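Local structure of flagellar basal body rod modification protein (Helicobacter pylori 26695, 4ZZF) at residues K8-D13 with S136-Q142; F31-A37 with Y62-K66; I90-Y94 with L104-I108; I108-E114 with L125-M130. The protein is probably required for flagellar hook formation and may act as a scaffolding protein at the hook cap, and is represented here by a fragment including its Ig-like domain. The contacts are given in a common frame with arbitrary orientation. Numbering follows the deposited sequence.

Interaction 1. Residues K8-D13 with S136-Q142; sequences KIAETD and SAIEFYQ
Strands 9-12 and 137-141 run antiparallel, axes 4.5 Å apart at 153°. I9-Y141 and E11-E139 are hydrogen-bonded pairs (I9 N to Y141 O 2.7 Å, Y141 N to I9 O 3.0 Å, E11 N to E139 O 2.9 Å); A10-F140 and T12-A137 are non-hydrogen-bonded. I138 (phi/psi -106/-18) is the extra residue of the bulge: I138 N donates to E11 O at 2.8 Å, E139 N only weakly at 3.3 Å. Beyond it, D13 N donates to S136 O at 2.8 Å. Y141, chi1 p, turns one ring face to I9 CB, 4.0 Å from the centroid (CH-pi). E11, m at chi1 and chi2, accepts Y141 OH on OE2 (2.6 Å) and salt-bridges R107 and R110. On the other face F140, chi1 m, brings CE2 to 3.5 Å from A10 CB. E139, t at chi1 and chi2, hydrogen-bonds through OE2 to S115 of a neighbouring subunit, whose strand continues the sheet. Such an antiparallel pair with a classic beta bulge joins the chain's two end regions.

Interaction 2. Residues F31-A37 with Y62-K66; sequences FDEKIDA and YNGQK
K66, I35 and K34 bury the largest areas where two loops at one end of the Ig-like domain meet. I35 (phi/psi -65/130) is held by both its N and its O: I35 N donates to Q65 O and G64 N donates to I35 O, each at 2.8 Å and nearly linear. Its side chain, m then t, points toward the turn, with CD1 3.9 Å from Y62 CB, and continues onto I69 of strand 67-73. The partner is a type II beta turn from Y62 to Q65, closed by Q65 N to Y62 O at 3.1 Å; G64 holds its third position at 94/-13, where a CB would clash with the preceding carbonyl. K34, t from chi2 onward, lies alongside: its CA sits 3.4 Å from Q65 O in a CA-H...O contact and its CD 3.5 Å from G64 O. K66, chi1 p, places CD 3.8 Å from K34 CG, so the lysines touch through their methylenes. At the far end N63, chi1 t, turns OD1 onto A37 N at 2.8 Å. Main-chain polarity is thus paired by three short hydrogen bonds, one depending on a side chain, while the lysines contribute aliphatic contact rather than charge pairing.

Interaction 3. Residues I90-Y94 with L104-I108; sequences IKAEY and LQTRI
This is the antiparallel pairing of the two strands of a beta hairpin with a long connecting loop, in the sheet of the Ig-like domain. The axes of strands 90-94 and 104-107 lie 4.6 Å apart at 158°. A92-T106 and Y94-L104 are hydrogen-bonded pairs, K91-R107 and E93-Q105 non-hydrogen-bonded ones. Bonds run from A92 N to T106 O (2.9 Å), T106 N to A92 O (3.2 Å) and Y94 N to L104 O (3.2 Å), with L104 N to Y94 O weak at 2.9 Å; I108 N to I90 O (3.2 Å) carries the pairing past the strand end. Y94, chi1 p, swings its ring across the neighbouring strand: L104 CB lies over one face, 4.0 Å from the centroid (CH-pi), and a water bridges Y94 OH and Q105 O, 2.7 Å from each. A92 CB and T106 CG2 meet at 3.8 Å on the same face. On the other, Q105 NE2 donates to E93 OE2 at 3.2 Å, while R107, chi1 p, forms a salt bridge with E11. I90 CD1 and I108 CD1 touch at 3.6 Å. Strand 43-47 pairs with the other edge of strand 86-94, and strand 25-31 packs against the apolar face, F27 meeting I90 and I108, and F31 meeting Y94 edge-to-face.

Interaction 4. Residues I108-E114 with L125-M130; sequences IGRGEVE and LRMGEM
I108 begins a connection that leaves the Ig-like domain's sheet, its CG2 4.0 Å from M130 SD. G109, at phi/psi 91/22, a conformation that would strain any side chain against the carbonyl before it, bends the chain and sets G109 N 4.1 Å from M130 SD. R110 is extended (-145/156) and its CB points away from segment 125-130; its guanidinium forms salt bridges with E11 and D32, but its C lies 3.5 Å from M127 CE. At G111 (149/-178) the chain turns a corner, and M127, with chi angles m, t and p, brings CE to 3.4 Å from G111 N. The methionine thus packs into the bend, against backbone that has no side chain at this point. Segment 125-130 supplies the end of strand 122-127 and a type II' turn from M127 to M130, with G128 in its second position at 63/-135; M127 N to M130 O (2.9 Å) and M130 N to M127 O (3.1 Å) close this tight beta hairpin. V113, chi1 t, sets CG1 3.9 Å from L125 CD2. E114 N then donates to R126 O at 2.8 Å, and the E114 side chain, m then t, extends across to the turn, so that OE1 accepts G128 N at 2.8 Å.

How the interactions relate
Starting at the N terminus, strand 9-12 waits for its partner until 137-141, so interaction 1 closes a loop that encloses the other three contacts. Within it, interactions 2, 3 and 4 follow in series: 31-37 with 62-66 joins two loops of the Ig-like domain, 90-94 with 104-108 closes a hairpin in its sheet, and 108-114, starting at the shared I108, runs beside strand 9-12 and is tied to the hairpin turn of sheet 115-119, 122-127, 130-133. Interactions 2 and 3 touch through F31 and Y94. R110 in interaction 4 bridges D32 and E11, R107 in interaction 3 also binds E11, and K8 O to V113 N (2.8 Å) joins interactions 1 and 4.

Interaction 1. Residues K8-D13 with S136-Q142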
loop_
_atom_site.group_PDB
_atom_site.type_symbol
_atom_site.label_atom_id
_atom_site.label_comp_id
_atom_site.label_asym_id
_atom_site.label_seq_id
_atom_site.Cartn_x
_atom_site.Cartn_y
_atom_site.Cartn_z
ATOM N N LYS A 8 -6.448 -2.063 -6.283
ATOM C CA LYS A 8 -6.874 -0.822 -6.927
ATOM C C LYS A 8 -7.829 -1.164 -8.054
ATOM O O LYS A 8 -7.865 -2.306 -8.518
ATOM C CB LYS A 8 -5.686 -0.017 -7.481
ATOM C CG LYS A 8 -4.579 0.346 -6.461
ATOM C CD LYS A 8 -5.088 1.268 -5.368
ATOM C CE LYS A 8 -3.952 1.831 -4.520
ATOM N NZ LYS A 8 -3.113 0.770 -3.898
ATOM N N ILE A 9 -8.602 -0.180 -8.492
ATOM C CA ILE A 9 -9.306 -0.298 -9.754
ATOM C C ILE A 9 -8.354 0.186 -10.815
ATOM O O ILE A 9 -7.710 1.232 -10.652
ATOM C CB ILE A 9 -10.618 0.523 -9.801
ATOM C CG1 ILE A 9 -11.504 0.188 -8.601
ATOM C CG2 ILE A 9 -11.362 0.297 -11.143
ATOM C CD1 ILE A 9 -12.232 -1.118 -8.735
ATOM N N ALA A 10 -8.230 -0.598 -11.882
ATOM C CA ALA A 10 -7.406 -0.212 -13.025
ATOM C C ALA A 10 -8.298 0.045 -14.233
ATOM O O ALA A 10 -9.256 -0.692 -14.465
ATOM C CB ALA A 10 -6.382 -1.288 -13.338
ATOM N N GLU A 11 -8.008 1.123 -14.950
ATOM C CA GLU A 11 -8.560 1.360 -16.273
ATOM C C GLU A 11 -7.454 0.972 -17.269
ATOM O O GLU A 11 -6.338 1.454 -17.139
ATOM C CB GLU A 11 -8.967 2.836 -16.461
ATOM C CG GLU A 11 -9.957 3.398 -15.446
ATOM C CD GLU A 11 -11.395 3.015 -15.760
ATOM O OE1 GLU A 11 -11.684 2.645 -16.925
ATOM O OE2 GLU A 11 -12.240 3.057 -14.844
ATOM N N THR A 12 -7.729 0.101 -18.231
ATOM C CA THR A 12 -6.705 -0.225 -19.231
ATOM C C THR A 12 -7.121 0.225 -20.632
ATOM O O THR A 12 -8.281 0.561 -20.856
ATOM C CB THR A 12 -6.393 -1.727 -19.287
ATOM O OG1 THR A 12 -7.413 -2.397 -20.029
ATOM C CG2 THR A 12 -6.283 -2.315 -17.907
ATOM N N ASP A 13 -6.179 0.228 -21.576
ATOM C CA ASP A 13 -6.511 0.618 -22.949
ATOM C C ASP A 13 -7.085 -0.552 -23.769
ATOM O O ASP A 13 -7.232 -0.448 -24.978
ATOM C CB ASP A 13 -5.286 1.221 -23.671
ATOM C CG ASP A 13 -4.094 0.262 -23.742
ATOM O OD1 ASP A 13 -4.282 -0.966 -23.677
ATOM O OD2 ASP A 13 -2.950 0.739 -23.873
ATOM N N SER A 136 -0.597 -1.713 -20.357
ATOM C CA SER A 136 -1.925 -1.462 -20.894
ATOM C C SER A 136 -2.727 -0.588 -19.926
ATOM O O SER A 136 -3.768 -0.069 -20.283
ATOM C CB SER A 136 -2.661 -2.768 -21.168
ATOM O OG SER A 136 -3.263 -3.263 -19.987
ATOM N N ALA A 137 -2.230 -0.409 -18.706
ATOM C CA ALA A 137 -2.972 0.341 -17.696
ATOM C C ALA A 137 -2.792 1.844 -17.865
ATOM O O ALA A 137 -1.665 2.335 -17.897
ATOM C CB ALA A 137 -2.549 -0.077 -16.315
ATOM N N ILE A 138 -3.903 2.573 -17.954
ATOM C CA ILE A 138 -3.831 4.017 -18.140
ATOM C C ILE A 138 -4.193 4.817 -16.878
ATOM O O ILE A 138 -3.856 5.997 -16.782
ATOM C CB ILE A 138 -4.738 4.482 -19.294
ATOM C CG1 ILE A 138 -6.208 4.150 -19.016
ATOM C CG2 ILE A 138 -4.261 3.893 -20.625
ATOM C CD1 ILE A 138 -7.110 4.298 -20.277
ATOM N N GLU A 139 -4.862 4.182 -15.915
ATOM C CA GLU A 139 -5.254 4.876 -14.688
ATOM C C GLU A 139 -5.506 3.909 -13.540
ATOM O O GLU A 139 -6.016 2.818 -13.772
ATOM C CB GLU A 139 -6.515 5.718 -14.920
ATOM C CG GLU A 139 -6.748 6.689 -13.793
ATOM C CD GLU A 139 -7.990 7.539 -13.947
ATOM O OE1 GLU A 139 -8.855 7.229 -14.802
ATOM O OE2 GLU A 139 -8.082 8.537 -13.198
ATOM N N PHE A 140 -5.151 4.305 -12.312
ATOM C CA PHE A 140 -5.527 3.549 -11.110
ATOM C C PHE A 140 -6.173 4.435 -10.058
ATOM O O PHE A 140 -5.773 5.590 -9.878
ATOM C CB PHE A 140 -4.322 2.862 -10.457
ATOM C CG PHE A 140 -3.627 1.855 -11.331
ATOM C CD1 PHE A 140 -2.639 2.256 -12.223
ATOM C CD2 PHE A 140 -3.921 0.501 -11.220
ATOM C CE1 PHE A 140 -1.972 1.324 -13.001
ATOM C CE2 PHE A 140 -3.272 -0.432 -11.994
ATOM C CZ PHE A 140 -2.295 -0.029 -12.882
ATOM N N TYR A 141 -7.148 3.876 -9.343
ATOM C CA TYR A 141 -7.764 4.557 -8.202
ATOM C C TYR A 141 -8.341 3.529 -7.219
ATOM O O TYR A 141 -8.416 2.335 -7.521
ATOM C CB TYR A 141 -8.848 5.552 -8.672
ATOM C CG TYR A 141 -9.857 4.981 -9.639
ATOM C CD1 TYR A 141 -11.025 4.365 -9.181
ATOM C CD2 TYR A 141 -9.658 5.067 -11.011
ATOM C CE1 TYR A 141 -11.967 3.839 -10.072
ATOM C CE2 TYR A 141 -10.593 4.553 -11.906
ATOM C CZ TYR A 141 -11.737 3.938 -11.435
ATOM O OH TYR A 141 -12.660 3.424 -12.325
ATOM N N GLN A 142 -8.729 3.990 -6.038
ATOM C CA GLN A 142 -9.270 3.104 -5.015
ATOM C C GLN A 142 -10.757 2.830 -5.261
ATOM O O GLN A 142 -11.490 3.719 -5.696
ATOM C CB GLN A 142 -9.022 3.706 -3.626
ATOM C CG GLN A 142 -7.744 3.160 -2.967
ATOM C CD GLN A 142 -7.138 4.092 -1.909
ATOM O OE1 GLN A 142 -7.703 5.143 -1.575
ATOM N NE2 GLN A 142 -5.971 3.703 -1.381
#

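Interaction 2. Residues F31-A37 with Y62-K66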
loop_
_atom_site.group_PDB
_atom_site.type_symbol
_atom_site.label_atom_id
_atom_site.label_comp_id
_atom_site.label_asym_id
_atom_site.label_seq_id
_atom_site.Cartn_x
_atom_site.Cartn_y
_atom_site.Cartn_z
ATOM N N PHE A 31 -18.593 -4.800 -12.105
ATOM C CA PHE A 31 -19.591 -3.884 -11.559
ATOM C C PHE A 31 -19.181 -3.390 -10.169
ATOM O O PHE A 31 -19.101 -4.162 -9.213
ATOM C CB PHE A 31 -20.974 -4.552 -11.548
ATOM C CG PHE A 31 -21.486 -4.857 -12.931
ATOM C CD1 PHE A 31 -21.100 -6.027 -13.589
ATOM C CD2 PHE A 31 -22.291 -3.945 -13.603
ATOM C CE1 PHE A 31 -21.539 -6.304 -14.875
ATOM C CE2 PHE A 31 -22.737 -4.209 -14.889
ATOM C CZ PHE A 31 -22.356 -5.395 -15.536
ATOM N N ASP A 32 -18.910 -2.091 -10.088
ATOM C CA ASP A 32 -18.433 -1.438 -8.870
ATOM C C ASP A 32 -19.443 -1.465 -7.723
ATOM O O ASP A 32 -19.066 -1.391 -6.557
ATOM C CB ASP A 32 -18.060 0.007 -9.199
ATOM C CG ASP A 32 -17.127 0.092 -10.400
ATOM O OD1 ASP A 32 -17.594 -0.118 -11.545
ATOM O OD2 ASP A 32 -15.922 0.332 -10.198
ATOM N N GLU A 33 -20.718 -1.559 -8.088
ATOM C CA GLU A 33 -21.843 -1.620 -7.159
ATOM C C GLU A 33 -22.711 -2.791 -7.546
ATOM O O GLU A 33 -22.744 -3.149 -8.730
ATOM C CB GLU A 33 -22.705 -0.355 -7.222
ATOM C CG GLU A 33 -22.144 0.880 -6.611
ATOM C CD GLU A 33 -23.144 2.016 -6.694
ATOM O OE1 GLU A 33 -24.330 1.737 -7.025
ATOM O OE2 GLU A 33 -22.752 3.181 -6.450
ATOM N N LYS A 34 -23.443 -3.348 -6.582
ATOM C CA LYS A 34 -24.467 -4.333 -6.884
ATOM C C LYS A 34 -25.448 -3.802 -7.917
ATOM O O LYS A 34 -25.952 -2.694 -7.788
ATOM C CB LYS A 34 -25.250 -4.721 -5.624
ATOM C CG LYS A 34 -24.509 -5.638 -4.691
ATOM C CD LYS A 34 -25.427 -6.176 -3.608
ATOM C CE LYS A 34 -24.674 -7.170 -2.729
ATOM N NZ LYS A 34 -25.565 -7.894 -1.767
ATOM N N ILE A 35 -25.732 -4.589 -8.940
ATOM C CA ILE A 35 -26.740 -4.183 -9.917
ATOM C C ILE A 35 -28.120 -4.112 -9.259
ATOM O O ILE A 35 -28.538 -5.050 -8.582
ATOM C CB ILE A 35 -26.789 -5.155 -11.103
ATOM C CG1 ILE A 35 -25.443 -5.166 -11.824
ATOM C CG2 ILE A 35 -27.894 -4.784 -12.044
ATOM C CD1 ILE A 35 -25.303 -6.306 -12.772
ATOM N N ASP A 36 -28.821 -2.999 -9.443
ATOM C CA ASP A 36 -30.199 -2.912 -8.995
ATOM C C ASP A 36 -31.085 -2.727 -10.220
ATOM O O ASP A 36 -31.065 -1.671 -10.821
ATOM C CB ASP A 36 -30.381 -1.759 -8.012
ATOM C CG ASP A 36 -31.818 -1.659 -7.468
ATOM O OD1 ASP A 36 -32.750 -2.309 -8.018
ATOM O OD2 ASP A 36 -32.018 -0.909 -6.482
ATOM N N ALA A 37 -31.880 -3.738 -10.561
ATOM C CA ALA A 37 -32.653 -3.724 -11.801
ATOM C C ALA A 37 -33.927 -2.863 -11.734
ATOM O O ALA A 37 -34.659 -2.750 -12.732
ATOM C CB ALA A 37 -33.017 -5.152 -12.209
ATOM N N TYR A 62 -29.473 -10.045 -13.644
ATOM C CA TYR A 62 -28.285 -10.095 -12.803
ATOM C C TYR A 62 -28.471 -9.224 -11.585
ATOM O O TYR A 62 -27.501 -8.855 -10.909
ATOM C CB TYR A 62 -27.042 -9.684 -13.602
ATOM C CG TYR A 62 -26.706 -10.685 -14.681
ATOM C CD1 TYR A 62 -27.326 -10.625 -15.924
ATOM C CD2 TYR A 62 -25.801 -11.716 -14.446
ATOM C CE1 TYR A 62 -27.045 -11.550 -16.915
ATOM C CE2 TYR A 62 -25.506 -12.646 -15.428
ATOM C CZ TYR A 62 -26.131 -12.558 -16.663
ATOM O OH TYR A 62 -25.849 -13.472 -17.653
ATOM N N ASN A 63 -29.731 -8.897 -11.312
ATOM C CA ASN A 63 -30.079 -8.095 -10.148
ATOM C C ASN A 63 -29.417 -8.649 -8.907
ATOM O O ASN A 63 -29.445 -9.849 -8.675
ATOM C CB ASN A 63 -31.603 -8.037 -9.958
ATOM C CG ASN A 63 -31.999 -7.197 -8.768
ATOM O OD1 ASN A 63 -31.917 -5.964 -8.806
ATOM N ND2 ASN A 63 -32.400 -7.854 -7.691
ATOM N N GLY A 64 -28.766 -7.786 -8.137
ATOM C CA GLY A 64 -28.127 -8.225 -6.907
ATOM C C GLY A 64 -26.651 -8.597 -6.978
ATOM O O GLY A 64 -25.996 -8.714 -5.939
ATOM N N GLN A 65 -26.108 -8.759 -8.183
ATOM C CA GLN A 65 -24.721 -9.183 -8.317
ATOM C C GLN A 65 -23.775 -8.004 -8.463
ATOM O O GLN A 65 -24.163 -6.956 -8.980
ATOM C CB GLN A 65 -24.578 -10.120 -9.509
ATOM C CG GLN A 65 -25.506 -11.318 -9.423
ATOM C CD GLN A 65 -25.361 -12.251 -10.597
ATOM O OE1 GLN A 65 -24.261 -12.444 -11.132
ATOM N NE2 GLN A 65 -26.473 -12.830 -11.018
ATOM N N LYS A 66 -22.536 -8.178 -8.005
ATOM C CA LYS A 66 -21.496 -7.153 -8.126
ATOM C C LYS A 66 -20.126 -7.787 -8.392
ATOM O O LYS A 66 -19.978 -9.006 -8.315
ATOM C CB LYS A 66 -21.421 -6.290 -6.865
ATOM C CG LYS A 66 -20.829 -6.997 -5.656
ATOM C CD LYS A 66 -20.791 -6.065 -4.428
ATOM C CE LYS A 66 -19.744 -4.973 -4.609
ATOM N NZ LYS A 66 -19.777 -3.910 -3.560
#

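Interaction 3. Residues I90-Y94 with L104-I108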
loop_
_atom_site.group_PDB
_atom_site.type_symbol
_atom_site.label_atom_id
_atom_site.label_comp_id
_atom_site.label_asym_id
_atom_site.label_seq_id
_atom_site.Cartn_x
_atom_site.Cartn_y
_atom_site.Cartn_z
ATOM N N ILE A 90 -17.270 -3.710 -25.878
ATOM C CA ILE A 90 -18.341 -4.104 -24.978
ATOM C C ILE A 90 -18.385 -3.171 -23.768
ATOM O O ILE A 90 -17.366 -2.969 -23.090
ATOM C CB ILE A 90 -18.177 -5.559 -24.514
ATOM C CG1 ILE A 90 -18.143 -6.491 -25.729
ATOM C CG2 ILE A 90 -19.309 -5.940 -23.576
ATOM C CD1 ILE A 90 -17.950 -7.946 -25.385
ATOM N N LYS A 91 -19.556 -2.569 -23.547
ATOM C CA LYS A 91 -19.809 -1.634 -22.449
ATOM C C LYS A 91 -21.099 -2.027 -21.753
ATOM O O LYS A 91 -21.838 -2.886 -22.240
ATOM C CB LYS A 91 -19.942 -0.194 -22.934
ATOM C CG LYS A 91 -18.928 0.233 -23.948
ATOM C CD LYS A 91 -19.005 1.730 -24.209
ATOM C CE LYS A 91 -20.369 2.160 -24.707
ATOM N NZ LYS A 91 -20.263 3.536 -25.302
ATOM N N ALA A 92 -21.388 -1.380 -20.630
ATOM C CA ALA A 92 -22.630 -1.632 -19.921
ATOM C C ALA A 92 -23.088 -0.387 -19.174
ATOM O O ALA A 92 -22.289 0.477 -18.820
ATOM C CB ALA A 92 -22.477 -2.805 -18.952
ATOM N N GLU A 93 -24.386 -0.320 -18.933
ATOM C CA GLU A 93 -24.979 0.741 -18.141
ATOM C C GLU A 93 -25.863 0.090 -17.110
ATOM O O GLU A 93 -26.555 -0.872 -17.427
ATOM C CB GLU A 93 -25.783 1.693 -19.017
ATOM C CG GLU A 93 -24.921 2.592 -19.875
ATOM C CD GLU A 93 -25.698 3.768 -20.403
ATOM O OE1 GLU A 93 -26.809 3.532 -20.937
ATOM O OE2 GLU A 93 -25.226 4.921 -20.246
ATOM N N TYR A 94 -25.856 0.616 -15.887
ATOM C CA TYR A 94 -26.672 0.038 -14.827
ATOM C C TYR A 94 -26.852 1.047 -13.694
ATOM O O TYR A 94 -26.082 2.011 -13.589
ATOM C CB TYR A 94 -26.040 -1.258 -14.308
ATOM C CG TYR A 94 -24.750 -1.024 -13.551
ATOM C CD1 TYR A 94 -23.602 -0.589 -14.208
ATOM C CD2 TYR A 94 -24.681 -1.220 -12.180
ATOM C CE1 TYR A 94 -22.420 -0.360 -13.517
ATOM C CE2 TYR A 94 -23.498 -1.000 -11.482
ATOM C CZ TYR A 94 -22.377 -0.565 -12.152
ATOM O OH TYR A 94 -21.206 -0.329 -11.460
ATOM N N LEU A 104 -24.632 4.478 -13.990
ATOM C CA LEU A 104 -23.233 4.089 -13.823
ATOM C C LEU A 104 -22.755 3.376 -15.088
ATOM O O LEU A 104 -23.554 2.798 -15.827
ATOM C CB LEU A 104 -23.046 3.175 -12.626
ATOM C CG LEU A 104 -23.413 3.721 -11.243
ATOM C CD1 LEU A 104 -23.084 2.678 -10.158
ATOM C CD2 LEU A 104 -22.672 5.033 -10.992
ATOM N N GLN A 105 -21.455 3.411 -15.342
ATOM C CA GLN A 105 -20.923 2.727 -16.513
ATOM C C GLN A 105 -19.825 1.754 -16.168
ATOM O O GLN A 105 -19.122 1.916 -15.175
ATOM C CB GLN A 105 -20.393 3.737 -17.515
ATOM C CG GLN A 105 -21.402 4.819 -17.811
ATOM C CD GLN A 105 -21.142 5.480 -19.130
ATOM O OE1 GLN A 105 -20.082 6.076 -19.341
ATOM N NE2 GLN A 105 -22.097 5.361 -20.048
ATOM N N THR A 106 -19.681 0.741 -17.010
ATOM C CA THR A 106 -18.500 -0.101 -16.982
ATOM C C THR A 106 -18.249 -0.646 -18.383
ATOM O O THR A 106 -18.992 -0.347 -19.317
ATOM C CB THR A 106 -18.638 -1.249 -15.956
ATOM O OG1 THR A 106 -17.362 -1.881 -15.779
ATOM C CG2 THR A 106 -19.667 -2.266 -16.410
ATOM N N ARG A 107 -17.180 -1.417 -18.534
ATOM C CA ARG A 107 -16.724 -1.828 -19.855
ATOM C C ARG A 107 -15.675 -2.886 -19.653
ATOM O O ARG A 107 -15.110 -3.005 -18.558
ATOM C CB ARG A 107 -16.126 -0.653 -20.640
ATOM C CG ARG A 107 -14.926 -0.028 -19.922
ATOM C CD ARG A 107 -14.020 0.738 -20.867
ATOM N NE ARG A 107 -12.932 1.435 -20.180
ATOM C CZ ARG A 107 -11.654 1.060 -20.209
ATOM N NH1 ARG A 107 -11.287 -0.025 -20.882
ATOM N NH2 ARG A 107 -10.738 1.768 -19.558
ATOM N N ILE A 108 -15.424 -3.654 -20.704
ATOM C CA ILE A 108 -14.302 -4.574 -20.727
ATOM C C ILE A 108 -12.980 -3.835 -20.488
ATOM O O ILE A 108 -12.768 -2.744 -21.019
ATOM C CB ILE A 108 -14.248 -5.314 -22.075
ATOM C CG1 ILE A 108 -15.296 -6.420 -22.096
ATOM C CG2 ILE A 108 -12.869 -5.921 -22.331
ATOM C CD1 ILE A 108 -15.106 -7.373 -23.259
HETATM O O HOH W 1 -19.437 1.401 -12.554
#

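Interaction 4. Residues I108-E114 with L125-M130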
loop_
_atom_site.group_PDB
_atom_site.type_symbol
_atom_site.label_atom_id
_atom_site.label_comp_id
_atom_site.label_asym_id
_atom_site.label_seq_id
_atom_site.Cartn_x
_atom_site.Cartn_y
_atom_site.Cartn_z
ATOM N N ILE A 108 -15.424 -3.654 -20.704
ATOM C CA ILE A 108 -14.302 -4.574 -20.727
ATOM C C ILE A 108 -12.980 -3.835 -20.488
ATOM O O ILE A 108 -12.768 -2.744 -21.019
ATOM C CB ILE A 108 -14.248 -5.314 -22.075
ATOM C CG1 ILE A 108 -15.296 -6.420 -22.096
ATOM C CG2 ILE A 108 -12.869 -5.921 -22.331
ATOM C CD1 ILE A 108 -15.106 -7.373 -23.259
ATOM N N GLY A 109 -12.083 -4.419 -19.700
ATOM C CA GLY A 109 -10.750 -3.844 -19.554
ATOM C C GLY A 109 -10.603 -2.843 -18.417
ATOM O O GLY A 109 -9.700 -2.008 -18.424
ATOM N N ARG A 110 -11.499 -2.920 -17.435
ATOM C CA ARG A 110 -11.345 -2.159 -16.204
ATOM C C ARG A 110 -11.874 -2.989 -15.049
ATOM O O ARG A 110 -12.709 -3.863 -15.239
ATOM C CB ARG A 110 -12.082 -0.813 -16.279
ATOM C CG ARG A 110 -13.618 -0.946 -16.376
ATOM C CD ARG A 110 -14.321 0.402 -16.186
ATOM N NE ARG A 110 -14.123 0.954 -14.847
ATOM C CZ ARG A 110 -14.872 0.629 -13.794
ATOM N NH1 ARG A 110 -15.855 -0.251 -13.924
ATOM N NH2 ARG A 110 -14.630 1.161 -12.606
ATOM N N GLY A 111 -11.394 -2.716 -13.848
ATOM C CA GLY A 111 -11.902 -3.413 -12.688
ATOM C C GLY A 111 -10.844 -3.575 -11.629
ATOM O O GLY A 111 -9.699 -3.115 -11.780
ATOM N N GLU A 112 -11.228 -4.239 -10.549
ATOM C CA GLU A 112 -10.304 -4.445 -9.458
ATOM C C GLU A 112 -9.141 -5.316 -9.892
ATOM O O GLU A 112 -9.324 -6.318 -10.582
ATOM C CB GLU A 112 -11.005 -5.071 -8.266
ATOM C CG GLU A 112 -10.107 -5.145 -7.044
ATOM C CD GLU A 112 -10.838 -5.635 -5.801
ATOM O OE1 GLU A 112 -11.725 -6.510 -5.929
ATOM O OE2 GLU A 112 -10.515 -5.137 -4.703
ATOM N N VAL A 113 -7.938 -4.925 -9.496
ATOM C CA VAL A 113 -6.786 -5.775 -9.717
ATOM C C VAL A 113 -6.706 -6.820 -8.631
ATOM O O VAL A 113 -6.454 -6.500 -7.474
ATOM C CB VAL A 113 -5.493 -4.976 -9.749
ATOM C CG1 VAL A 113 -4.315 -5.917 -9.989
ATOM C CG2 VAL A 113 -5.586 -3.890 -10.822
ATOM N N GLU A 114 -6.919 -8.076 -9.001
ATOM C CA GLU A 114 -7.025 -9.139 -8.017
ATOM C C GLU A 114 -5.677 -9.757 -7.664
ATOM O O GLU A 114 -5.499 -10.299 -6.576
ATOM C CB GLU A 114 -7.976 -10.218 -8.523
ATOM C CG GLU A 114 -9.378 -9.693 -8.776
ATOM C CD GLU A 114 -10.298 -10.749 -9.336
ATOM O OE1 GLU A 114 -10.009 -11.255 -10.440
ATOM O OE2 GLU A 114 -11.301 -11.077 -8.668
ATOM N N LEU A 125 -1.357 -7.939 -14.787
ATOM C CA LEU A 125 -2.454 -7.717 -13.859
ATOM C C LEU A 125 -3.541 -8.761 -14.051
ATOM O O LEU A 125 -4.017 -8.962 -15.169
ATOM C CB LEU A 125 -3.050 -6.333 -14.062
ATOM C CG LEU A 125 -2.138 -5.123 -13.993
ATOM C CD1 LEU A 125 -2.937 -3.883 -14.424
ATOM C CD2 LEU A 125 -1.611 -4.982 -12.567
ATOM N N ARG A 126 -3.954 -9.416 -12.976
ATOM C CA ARG A 126 -5.114 -10.280 -13.078
ATOM C C ARG A 126 -6.364 -9.503 -12.705
ATOM O O ARG A 126 -6.485 -9.003 -11.588
ATOM C CB ARG A 126 -4.990 -11.523 -12.196
ATOM C CG ARG A 126 -6.240 -12.419 -12.296
ATOM C CD ARG A 126 -6.365 -13.405 -11.138
ATOM N NE ARG A 126 -5.240 -14.337 -11.082
ATOM C CZ ARG A 126 -5.087 -15.379 -11.903
ATOM N NH1 ARG A 126 -5.999 -15.618 -12.857
ATOM N NH2 ARG A 126 -4.022 -16.177 -11.781
ATOM N N MET A 127 -7.284 -9.415 -13.661
ATOM C CA MET A 127 -8.537 -8.679 -13.521
ATOM C C MET A 127 -9.694 -9.559 -13.964
ATOM O O MET A 127 -10.035 -9.599 -15.141
ATOM C CB MET A 127 -8.497 -7.392 -14.349
ATOM C CG MET A 127 -7.289 -6.519 -14.037
ATOM S SD MET A 127 -7.047 -5.120 -15.146
ATOM C CE MET A 127 -8.671 -4.370 -15.094
ATOM N N GLY A 128 -10.293 -10.265 -13.017
ATOM C CA GLY A 128 -11.297 -11.251 -13.352
ATOM C C GLY A 128 -10.631 -12.328 -14.185
ATOM O O GLY A 128 -9.532 -12.769 -13.862
ATOM N N GLU A 129 -11.278 -12.731 -15.270
ATOM C CA GLU A 129 -10.699 -13.721 -16.175
ATOM C C GLU A 129 -9.598 -13.159 -17.082
ATOM O O GLU A 129 -8.886 -13.923 -17.721
ATOM C CB GLU A 129 -11.798 -14.342 -17.039
ATOM C CG GLU A 129 -12.734 -15.267 -16.270
ATOM C CD GLU A 129 -12.016 -16.497 -15.744
ATOM O OE1 GLU A 129 -11.077 -16.962 -16.421
ATOM O OE2 GLU A 129 -12.387 -16.993 -14.654
ATOM N N MET A 130 -9.452 -11.835 -17.146
ATOM C CA MET A 130 -8.453 -11.252 -18.036
ATOM C C MET A 130 -7.091 -11.141 -17.359
ATOM O O MET A 130 -6.980 -10.902 -16.154
ATOM C CB MET A 130 -8.897 -9.875 -18.539
ATOM C CG MET A 130 -10.238 -9.882 -19.261
ATOM S SD MET A 130 -10.702 -8.258 -19.919
ATOM C CE MET A 130 -9.281 -7.906 -20.946
#